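Local coordinates for single-strand DNA-binding protein (Agrobacterium tumefaciens, PDB 3BTP) that binds single-stranded DNA regardless of its base sequence and mediates nuclear uptake of the transferred T-DNA strand during plant transformation, at residues A[115-128]-A[254-266]. Numbering follows the deposited sequence.
Sequences DEYILVRQTGQDKF and FQAGSLLPDILIK
Across from strand 117-124 and its turn into Phe128, residues 254-266 run from a type I turn at Phe254 to strand 263-266, with CA atoms 8.2 Å apart at Gln122 and Phe254, and no backbone hydrogen bond joins the two segments: side chains make most of the contact. At the turn end, the flat amide of Gln122 stacks on the Phe254 ring, the two planes only 8° apart, while Gln122 CG makes a CH-pi contact over the face of the same ring, 3.6 Å from the centroid. Phe254 swings its CG away from the backbone N (chi1 175°), which carries the ring to the strand, where Val120 O meets the ring edge near its plane. Phe128 CD1 lies 3.9 Å from Phe254 CE1, and Pro261 covers one face of the Phe128 ring, its CD in CH-pi contact and its CG 3.5 Å from Phe128 CD2. Further along, Val120 CG1 packs against Leu260 CD2 at 4.1 Å, and Ile118 and Leu264 meet tip to tip through their CD1 methyls. The far end is ionic: Lys266, whose chain bends at chi3 and chi4, brings NZ to within 2.9 Å of Asp115 OD2, on that oxygen's anti lone pair. Arg113 and Arg153 also form salt bridges to OD2, so this buried carboxylate probably stays ionised. The contact lays the sheet of strand 117-124 against the loop leading to strand 263-266 and against that strand's own four-stranded antiparallel sheet. Leu151 of strand 149-153 touches Val120 and Leu264; from strand 272-275, Ile272 touches Ile118 and Lys266, and Phe274 touches Pro261 and Leu264.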
loop_
_atom_site.group_PDB
_atom_site.type_symbol
_atom_site.label_atom_id
_atom_site.label_comp_id
_atom_site.label_asym_id
_atom_site.label_seq_id
_atom_site.Cartn_x
_atom_site.Cartn_y
_atom_site.Cartn_z
ATOM N N ASP A 115 11.135 -17.855 3.654
ATOM C CA ASP A 115 10.308 -17.561 2.500
ATOM C C ASP A 115 10.622 -16.196 1.873
ATOM O O ASP A 115 9.778 -15.590 1.225
ATOM C CB ASP A 115 8.817 -17.660 2.926
ATOM C CG ASP A 115 8.409 -16.571 3.934
ATOM O OD1 ASP A 115 9.304 -15.792 4.266
ATOM O OD2 ASP A 115 7.214 -16.473 4.368
ATOM N N GLU A 116 11.847 -15.720 2.051
ATOM C CA GLU A 116 12.275 -14.385 1.593
ATOM C C GLU A 116 12.365 -14.287 0.037
ATOM O O GLU A 116 12.456 -13.181 -0.525
ATOM C CB GLU A 116 13.617 -14.021 2.279
ATOM C CG GLU A 116 14.852 -14.900 1.871
ATOM C CD GLU A 116 16.253 -14.340 2.423
ATOM O OE1 GLU A 116 16.375 -13.178 2.935
ATOM O OE2 GLU A 116 17.250 -15.086 2.327
ATOM N N TYR A 117 12.411 -15.466 -0.637
ATOM C CA TYR A 117 12.152 -15.535 -2.065
ATOM C C TYR A 117 11.413 -16.807 -2.467
ATOM O O TYR A 117 11.400 -17.825 -1.728
ATOM C CB TYR A 117 13.389 -15.184 -2.972
ATOM C CG TYR A 117 14.468 -16.270 -3.005
ATOM C CD1 TYR A 117 14.353 -17.375 -3.875
ATOM C CD2 TYR A 117 15.571 -16.213 -2.115
ATOM C CE1 TYR A 117 15.308 -18.392 -3.897
ATOM C CE2 TYR A 117 16.553 -17.190 -2.151
ATOM C CZ TYR A 117 16.408 -18.287 -3.030
ATOM O OH TYR A 117 17.355 -19.265 -3.030
ATOM N N ILE A 118 10.755 -16.695 -3.620
ATOM C CA ILE A 118 10.115 -17.778 -4.304
ATOM C C ILE A 118 10.673 -17.807 -5.753
ATOM O O ILE A 118 10.787 -16.764 -6.400
ATOM C CB ILE A 118 8.582 -17.586 -4.332
ATOM C CG1 ILE A 118 7.985 -17.450 -2.904
ATOM C CG2 ILE A 118 7.903 -18.699 -5.118
ATOM C CD1 ILE A 118 6.561 -16.996 -2.879
ATOM N N LEU A 119 11.004 -19.001 -6.256
ATOM C CA LEU A 119 11.439 -19.175 -7.649
ATOM C C LEU A 119 10.287 -19.674 -8.470
ATOM O O LEU A 119 9.716 -20.732 -8.159
ATOM C CB LEU A 119 12.616 -20.199 -7.754
ATOM C CG LEU A 119 13.963 -19.653 -7.221
ATOM C CD1 LEU A 119 15.076 -20.637 -7.622
ATOM C CD2 LEU A 119 14.337 -18.188 -7.737
ATOM N N VAL A 120 9.895 -18.906 -9.486
ATOM C CA VAL A 120 8.759 -19.335 -10.314
ATOM C C VAL A 120 9.247 -19.819 -11.671
ATOM O O VAL A 120 10.138 -19.226 -12.264
ATOM C CB VAL A 120 7.669 -18.233 -10.516
ATOM C CG1 VAL A 120 6.400 -18.841 -11.189
ATOM C CG2 VAL A 120 7.321 -17.543 -9.171
ATOM N N ARG A 121 8.623 -20.883 -12.163
ATOM C CA ARG A 121 8.936 -21.411 -13.498
ATOM C C ARG A 121 7.698 -21.694 -14.314
ATOM O O ARG A 121 6.629 -21.962 -13.765
ATOM C CB ARG A 121 9.832 -22.661 -13.402
ATOM C CG ARG A 121 9.146 -23.817 -12.758
ATOM C CD ARG A 121 10.155 -24.776 -12.054
ATOM N NE ARG A 121 9.417 -25.916 -11.478
ATOM C CZ ARG A 121 9.094 -26.070 -10.183
ATOM N NH1 ARG A 121 9.425 -25.145 -9.260
ATOM N NH2 ARG A 121 8.393 -27.131 -9.809
ATOM N N GLN A 122 7.836 -21.575 -15.627
ATOM C CA GLN A 122 6.771 -21.942 -16.581
ATOM C C GLN A 122 6.781 -23.460 -16.852
ATOM O O GLN A 122 7.804 -24.046 -17.157
ATOM C CB GLN A 122 6.949 -21.179 -17.888
ATOM C CG GLN A 122 6.664 -19.683 -17.769
ATOM C CD GLN A 122 6.784 -18.965 -19.122
ATOM O OE1 GLN A 122 7.845 -18.950 -19.721
ATOM N NE2 GLN A 122 5.681 -18.370 -19.598
ATOM N N THR A 123 5.643 -24.111 -16.734
ATOM C CA THR A 123 5.641 -25.561 -17.001
ATOM C C THR A 123 4.576 -25.931 -18.019
ATOM O O THR A 123 4.182 -27.075 -18.070
ATOM C CB THR A 123 5.368 -26.380 -15.714
ATOM O OG1 THR A 123 4.052 -26.092 -15.272
ATOM C CG2 THR A 123 6.340 -26.024 -14.575
ATOM N N GLY A 124 4.069 -24.984 -18.806
ATOM C CA GLY A 124 2.854 -25.257 -19.594
ATOM C C GLY A 124 2.275 -24.019 -20.226
ATOM O O GLY A 124 2.736 -22.936 -19.943
ATOM N N GLN A 125 1.292 -24.167 -21.115
ATOM C CA GLN A 125 0.547 -23.012 -21.586
ATOM C C GLN A 125 -0.224 -22.490 -20.366
ATOM O O GLN A 125 -1.066 -23.190 -19.789
ATOM C CB GLN A 125 -0.412 -23.348 -22.767
ATOM C CG GLN A 125 -1.244 -22.122 -23.348
ATOM C CD GLN A 125 -0.364 -20.878 -23.630
ATOM O OE1 GLN A 125 0.706 -20.986 -24.221
ATOM N NE2 GLN A 125 -0.819 -19.703 -23.191
ATOM N N ASP A 126 0.089 -21.267 -19.971
ATOM C CA ASP A 126 -0.534 -20.647 -18.796
ATOM C C ASP A 126 -0.407 -21.485 -17.508
ATOM O O ASP A 126 -1.298 -21.452 -16.647
ATOM C CB ASP A 126 -1.999 -20.323 -19.117
ATOM C CG ASP A 126 -2.135 -19.428 -20.344
ATOM O OD1 ASP A 126 -1.532 -18.307 -20.345
ATOM O OD2 ASP A 126 -2.861 -19.829 -21.287
ATOM N N LYS A 127 0.676 -22.260 -17.406
ATOM C CA LYS A 127 0.899 -23.077 -16.215
ATOM C C LYS A 127 2.262 -22.744 -15.606
ATOM O O LYS A 127 3.214 -22.539 -16.315
ATOM C CB LYS A 127 0.749 -24.598 -16.474
ATOM C CG LYS A 127 -0.642 -25.065 -16.971
ATOM C CD LYS A 127 -0.512 -26.422 -17.688
ATOM C CE LYS A 127 -1.836 -26.945 -18.325
ATOM N NZ LYS A 127 -2.242 -26.253 -19.625
ATOM N N PHE A 128 2.312 -22.679 -14.278
ATOM C CA PHE A 128 3.487 -22.235 -13.534
ATOM C C PHE A 128 3.657 -23.086 -12.308
ATOM O O PHE A 128 2.695 -23.644 -11.808
ATOM C CB PHE A 128 3.304 -20.770 -13.095
ATOM C CG PHE A 128 2.978 -19.841 -14.225
ATOM C CD1 PHE A 128 3.982 -19.242 -14.949
ATOM C CD2 PHE A 128 1.662 -19.562 -14.555
ATOM C CE1 PHE A 128 3.661 -18.377 -16.012
ATOM C CE2 PHE A 128 1.341 -18.728 -15.594
ATOM C CZ PHE A 128 2.343 -18.132 -16.343
ATOM N N PHE A 254 8.852 -13.136 -18.876
ATOM C CA PHE A 254 8.604 -14.071 -17.789
ATOM C C PHE A 254 9.424 -13.663 -16.545
ATOM O O PHE A 254 8.872 -13.529 -15.478
ATOM C CB PHE A 254 8.893 -15.534 -18.178
ATOM C CG PHE A 254 8.745 -16.477 -17.010
ATOM C CD1 PHE A 254 7.531 -16.606 -16.346
ATOM C CD2 PHE A 254 9.819 -17.188 -16.543
ATOM C CE1 PHE A 254 7.429 -17.434 -15.210
ATOM C CE2 PHE A 254 9.710 -17.997 -15.431
ATOM C CZ PHE A 254 8.515 -18.131 -14.799
ATOM N N GLN A 255 10.722 -13.438 -16.718
ATOM C CA GLN A 255 11.634 -13.079 -15.671
ATOM C C GLN A 255 11.340 -11.768 -15.018
ATOM O O GLN A 255 11.654 -11.622 -13.846
ATOM C CB GLN A 255 13.037 -12.992 -16.209
ATOM C CG GLN A 255 13.673 -14.319 -16.504
ATOM C CD GLN A 255 13.448 -14.730 -17.937
ATOM O OE1 GLN A 255 12.860 -13.990 -18.713
ATOM N NE2 GLN A 255 13.882 -15.937 -18.289
ATOM N N ALA A 256 10.818 -10.794 -15.789
ATOM C CA ALA A 256 10.390 -9.502 -15.266
ATOM C C ALA A 256 9.128 -9.580 -14.428
ATOM O O ALA A 256 8.806 -8.627 -13.757
ATOM C CB ALA A 256 10.238 -8.475 -16.380
ATOM N N GLY A 257 8.417 -10.702 -14.440
ATOM C CA GLY A 257 7.192 -10.845 -13.603
ATOM C C GLY A 257 5.920 -10.519 -14.376
ATOM O O GLY A 257 4.790 -10.595 -13.842
ATOM N N SER A 258 6.083 -10.205 -15.670
ATOM C CA SER A 258 4.950 -9.791 -16.467
ATOM C C SER A 258 4.152 -10.908 -17.120
ATOM O O SER A 258 3.490 -10.657 -18.115
ATOM C CB SER A 258 5.313 -8.607 -17.394
ATOM O OG SER A 258 5.037 -7.360 -16.630
ATOM N N LEU A 259 4.163 -12.110 -16.522
ATOM C CA LEU A 259 3.467 -13.269 -17.034
ATOM C C LEU A 259 2.918 -14.204 -15.982
ATOM O O LEU A 259 2.712 -15.367 -16.303
ATOM C CB LEU A 259 4.369 -14.135 -17.982
ATOM C CG LEU A 259 4.705 -13.667 -19.430
ATOM C CD1 LEU A 259 5.448 -14.749 -20.313
ATOM C CD2 LEU A 259 3.483 -13.168 -20.187
ATOM N N LEU A 260 2.613 -13.750 -14.776
ATOM C CA LEU A 260 2.268 -14.640 -13.680
ATOM C C LEU A 260 0.773 -14.716 -13.584
ATOM O O LEU A 260 0.074 -13.865 -14.131
ATOM C CB LEU A 260 2.792 -14.110 -12.335
ATOM C CG LEU A 260 4.273 -13.788 -12.169
ATOM C CD1 LEU A 260 4.594 -12.630 -11.061
ATOM C CD2 LEU A 260 5.065 -15.105 -12.010
ATOM N N PRO A 261 0.268 -15.701 -12.843
ATOM C CA PRO A 261 -1.186 -15.794 -12.613
ATOM C C PRO A 261 -1.665 -14.756 -11.591
ATOM O O PRO A 261 -0.849 -14.018 -11.003
ATOM C CB PRO A 261 -1.411 -17.237 -12.089
ATOM C CG PRO A 261 -0.104 -17.895 -12.091
ATOM C CD PRO A 261 0.997 -16.794 -12.183
ATOM N N ASP A 262 -2.975 -14.684 -11.444
ATOM C CA ASP A 262 -3.661 -13.708 -10.676
ATOM C C ASP A 262 -3.347 -13.928 -9.167
ATOM O O ASP A 262 -3.217 -12.969 -8.395
ATOM C CB ASP A 262 -5.176 -13.937 -10.873
ATOM C CG ASP A 262 -5.625 -13.926 -12.368
ATOM O OD1 ASP A 262 -4.942 -13.334 -13.211
ATOM O OD2 ASP A 262 -6.692 -14.512 -12.715
ATOM N N ILE A 263 -3.290 -15.199 -8.753
ATOM C CA ILE A 263 -3.414 -15.584 -7.345
ATOM C C ILE A 263 -2.233 -16.464 -7.052
ATOM O O ILE A 263 -1.938 -17.373 -7.788
ATOM C CB ILE A 263 -4.725 -16.313 -7.041
ATOM C CG1 ILE A 263 -5.958 -15.393 -7.227
ATOM C CG2 ILE A 263 -4.713 -16.883 -5.667
ATOM C CD1 ILE A 263 -7.279 -16.128 -7.369
ATOM N N LEU A 264 -1.541 -16.160 -5.968
ATOM C CA LEU A 264 -0.515 -17.047 -5.371
ATOM C C LEU A 264 -0.913 -17.434 -3.938
ATOM O O LEU A 264 -1.069 -16.584 -3.087
ATOM C CB LEU A 264 0.855 -16.310 -5.372
ATOM C CG LEU A 264 2.193 -17.027 -5.002
ATOM C CD1 LEU A 264 3.362 -16.071 -5.310
ATOM C CD2 LEU A 264 2.265 -17.411 -3.548
ATOM N N ILE A 265 -1.007 -18.730 -3.649
ATOM C CA ILE A 265 -1.322 -19.218 -2.318
ATOM C C ILE A 265 -0.022 -19.787 -1.768
ATOM O O ILE A 265 0.640 -20.565 -2.412
ATOM C CB ILE A 265 -2.347 -20.412 -2.395
ATOM C CG1 ILE A 265 -3.554 -20.097 -3.325
ATOM C CG2 ILE A 265 -2.718 -21.026 -0.954
ATOM C CD1 ILE A 265 -4.484 -19.079 -2.816
ATOM N N LYS A 266 0.351 -19.425 -0.562
ATOM C CA LYS A 266 1.551 -19.988 0.013
ATOM C C LYS A 266 1.135 -20.653 1.327
ATOM O O LYS A 266 0.822 -19.944 2.286
ATOM C CB LYS A 266 2.581 -18.912 0.285
ATOM C CG LYS A 266 3.910 -19.499 0.853
ATOM C CD LYS A 266 5.126 -18.528 0.706
ATOM C CE LYS A 266 5.117 -17.479 1.718
ATOM N NZ LYS A 266 4.951 -17.845 3.202
#